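Local coordinates for flavin reductase domain protein, FMN-binding (Shewanella baltica, PDB 3HMZ) that binds flavin mononucleotide and is probably an oxidoreductase of the flavoredoxin family that uses NAD or NADP as acceptor, at residues V163-G167 and H168-D172. Sequence-based numbering, arbitrary orientation. Where two conformers were deposited one is given.
Sequences VFNHG and HWHFD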
ATOM      1  N   VAL A 163      -3.970  14.657  13.606  1.00 17.53           N
ATOM      2  CA  VAL A 163      -3.240  13.432  13.264  0.50 17.22           C
ATOM      3  C   VAL A 163      -2.272  13.601  12.101  1.00 16.64           C
ATOM      4  O   VAL A 163      -1.318  12.877  12.044  1.00 17.01           O
ATOM      5  CB  VAL A 163      -4.198  12.260  13.119  0.50 16.23           C
ATOM      6  CG1 VAL A 163      -5.066  12.469  11.918  0.50 14.80           C
ATOM      7  CG2 VAL A 163      -3.464  10.944  13.061  0.50 16.60           C
ATOM      8  N   PHE A 164      -2.461  14.599  11.220  1.00 16.85           N
ATOM      9  CA  PHE A 164      -1.512  14.893  10.156  1.00 15.65           C
ATOM     10  C   PHE A 164      -1.426  16.400  10.030  1.00 16.11           C
ATOM     11  O   PHE A 164      -2.441  17.084   9.859  1.00 16.69           O
ATOM     12  CB  PHE A 164      -1.954  14.285   8.831  1.00 16.75           C
ATOM     13  CG  PHE A 164      -0.953  14.453   7.715  1.00 15.76           C
ATOM     14  CD1 PHE A 164      -0.912  15.607   6.946  1.00 16.07           C
ATOM     15  CD2 PHE A 164      -0.042  13.457   7.435  1.00 16.82           C
ATOM     16  CE1 PHE A 164       0.015  15.735   5.912  1.00 16.89           C
ATOM     17  CE2 PHE A 164       0.857  13.562   6.415  1.00 17.29           C
ATOM     18  CZ  PHE A 164       0.897  14.701   5.643  1.00 15.58           C
ATOM     19  N   ASN A 165      -0.223  16.928  10.138  1.00 16.07           N
ATOM     20  CA  ASN A 165      -0.034  18.383   9.980  1.00 17.14           C
ATOM     21  C   ASN A 165       1.371  18.672   9.523  1.00 17.58           C
ATOM     22  O   ASN A 165       2.310  17.889   9.781  1.00 18.46           O
ATOM     23  CB  ASN A 165      -0.409  19.133  11.270  1.00 19.76           C
ATOM     24  CG  ASN A 165       0.433  18.727  12.461  1.00 20.76           C
ATOM     25  OD1 ASN A 165       1.644  18.917  12.484  1.00 22.37           O
ATOM     26  ND2 ASN A 165      -0.220  18.135  13.467  1.00 23.31           N
ATOM     27  N   HIS A 166       1.518  19.805   8.844  1.00 18.80           N
ATOM     28  CA  HIS A 166       2.806  20.247   8.314  1.00 19.18           C
ATOM     29  C   HIS A 166       3.595  19.133   7.597  1.00 18.55           C
ATOM     30  O   HIS A 166       4.803  19.006   7.772  1.00 20.29           O
ATOM     31  CB  HIS A 166       3.606  20.926   9.412  1.00 20.16           C
ATOM     32  CG  HIS A 166       2.808  21.919  10.171  1.00 20.49           C
ATOM     33  ND1 HIS A 166       2.359  23.090   9.594  1.00 20.80           N
ATOM     34  CD2 HIS A 166       2.330  21.911  11.432  1.00 19.99           C
ATOM     35  CE1 HIS A 166       1.652  23.762  10.488  1.00 20.70           C
ATOM     36  NE2 HIS A 166       1.606  23.063  11.607  1.00 21.92           N
ATOM     37  N   GLY A 167       2.873  18.347   6.797  1.00 18.57           N
ATOM     38  CA  GLY A 167       3.445  17.280   6.004  1.00 18.21           C
ATOM     39  C   GLY A 167       3.806  15.979   6.673  1.00 18.66           C
ATOM     40  O   GLY A 167       4.459  15.162   6.042  1.00 20.04           O
ATOM     41  N   HIS A 168       3.437  15.787   7.935  1.00 18.77           N
ATOM     42  CA  HIS A 168       3.752  14.555   8.656  1.00 19.61           C
ATOM     43  C   HIS A 168       2.595  14.037   9.490  1.00 18.24           C
ATOM     44  O   HIS A 168       1.795  14.795  10.025  1.00 17.91           O
ATOM     45  CB  HIS A 168       4.945  14.759   9.592  1.00 21.63           C
ATOM     46  CG  HIS A 168       6.192  15.183   8.876  1.00 22.48           C
ATOM     47  ND1 HIS A 168       7.095  14.281   8.369  1.00 24.16           N
ATOM     48  CD2 HIS A 168       6.623  16.408   8.491  1.00 23.73           C
ATOM     49  CE1 HIS A 168       8.062  14.939   7.740  1.00 24.53           C
ATOM     50  NE2 HIS A 168       7.796  16.237   7.797  1.00 24.68           N
ATOM     51  N   TRP A 169       2.546  12.721   9.591  1.00 17.95           N
ATOM     52  CA  TRP A 169       1.637  12.053  10.480  1.00 17.18           C
ATOM     53  C   TRP A 169       2.149  12.206  11.896  1.00 17.89           C
ATOM     54  O   TRP A 169       3.376  12.299  12.117  1.00 18.82           O
ATOM     55  CB  TRP A 169       1.510  10.559  10.148  1.00 16.80           C
ATOM     56  CG  TRP A 169       0.750  10.286   8.906  1.00 15.18           C
ATOM     57  CD1 TRP A 169       1.256  10.008   7.700  1.00 16.43           C
ATOM     58  CD2 TRP A 169      -0.680  10.288   8.757  1.00 14.66           C
ATOM     59  NE1 TRP A 169       0.249   9.769   6.788  1.00 15.76           N
ATOM     60  CE2 TRP A 169      -0.958   9.977   7.405  1.00 15.20           C
ATOM     61  CE3 TRP A 169      -1.742  10.543   9.621  1.00 15.19           C
ATOM     62  CZ2 TRP A 169      -2.249   9.861   6.915  1.00 15.05           C
ATOM     63  CZ3 TRP A 169      -3.044  10.449   9.120  1.00 15.76           C
ATOM     64  CH2 TRP A 169      -3.274  10.089   7.785  1.00 15.34           C
ATOM     65  N   HIS A 170       1.212  12.195  12.839  1.00 17.81           N
ATOM     66  CA  HIS A 170       1.516  12.326  14.269  1.00 20.02           C
ATOM     67  C   HIS A 170       0.704  11.309  15.051  1.00 20.62           C
ATOM     68  O   HIS A 170       0.098  11.627  16.044  1.00 21.72           O
ATOM     69  CB  HIS A 170       1.258  13.762  14.711  1.00 21.07           C
ATOM     70  CG  HIS A 170       2.228  14.738  14.138  1.00 23.74           C
ATOM     71  ND1 HIS A 170       3.508  14.856  14.630  1.00 27.30           N
ATOM     72  CD2 HIS A 170       2.133  15.603  13.107  1.00 25.85           C
ATOM     73  CE1 HIS A 170       4.156  15.763  13.924  1.00 28.09           C
ATOM     74  NE2 HIS A 170       3.351  16.209  12.979  1.00 27.43           N
ATOM     75  N   PHE A 171       0.715  10.053  14.580  1.00 20.97           N
ATOM     76  CA  PHE A 171      -0.078   9.006  15.268  1.00 21.14           C
ATOM     77  C   PHE A 171       0.316   8.817  16.741  1.00 24.81           C
ATOM     78  O   PHE A 171      -0.551   8.509  17.595  1.00 25.16           O
ATOM     79  CB  PHE A 171       0.036   7.669  14.532  1.00 21.31           C
ATOM     80  CG  PHE A 171      -0.559   7.671  13.188  1.00 19.86           C
ATOM     81  CD1 PHE A 171      -1.942   7.808  13.023  1.00 19.37           C
ATOM     82  CD2 PHE A 171       0.219   7.439  12.052  1.00 19.68           C
ATOM     83  CE1 PHE A 171      -2.492   7.752  11.747  1.00 18.88           C
ATOM     84  CE2 PHE A 171      -0.344   7.383  10.814  1.00 18.10           C
ATOM     85  CZ  PHE A 171      -1.695   7.533  10.654  1.00 18.88           C
ATOM     86  N   ASP A 172       1.613   9.032  17.011  1.00 26.09           N
ATOM     87  CA  ASP A 172       2.121   8.835  18.364  0.50 27.60           C
ATOM     88  C   ASP A 172       1.498   9.793  19.374  1.00 28.32           C
ATOM     89  O   ASP A 172       1.293   9.391  20.524  1.00 32.06           O
ATOM     90  CB  ASP A 172       3.661   8.862  18.424  0.50 27.21           C
ATOM     91  CG  ASP A 172       4.257  10.201  17.998  0.50 27.65           C
ATOM     92  OD1 ASP A 172       3.694  10.871  17.108  0.50 25.79           O
ATOM     93  OD2 ASP A 172       5.319  10.567  18.529  0.50 29.04           O
TER
HETATM   94  O   HOH W   1       4.632  17.872  11.254  1.00 26.67           O
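The indole of W169 is sandwiched: F164 points its ring edge at one face, with CD2 3.5 Å from W169 CD2, while CZ of F171 lies over the opposite face and CG2 of V163 sits at the rim. The F164 ring in turn carries H168 O over one face, 3.4 Å from F164 CD2. The F164 and W169 planes stand 75° apart in a T-shaped stack, which places ring hydrogens against the indole's pi cloud; chi1 of -175° swings the F164 ring into this edge-on position. The non-hydrogen-bonded pairing of F164 with W169 also sets F164 CB over the six-membered ring, a CH-pi contact. V163, short and branched, fills the corner at the indole edge, its CG2 3.5 Å from F171 CD1.

These rings lie on one face of a beta hairpin with a two-residue loop, a type I' turn from N165 to H168. N165 N donates to H168 O (2.9 Å) and H168 N to N165 O (3.0 Å); beyond them H170 N donates to V163 O (2.7 Å). Both loop positions need positive phi, easy for G167; H166 adopts it without being glycine.

On the face opposite W169, N165 meets the H170 ring, and one water joins N165 O to H170 NE2. N165 ND2 turns back to T161 O, and W169 NE1 donates to R24 O. The buried indole thus keeps its one polar atom satisfied, while Y190 of the second subunit packs on W169 and F171, making this aromatic cluster part of the dimer interface.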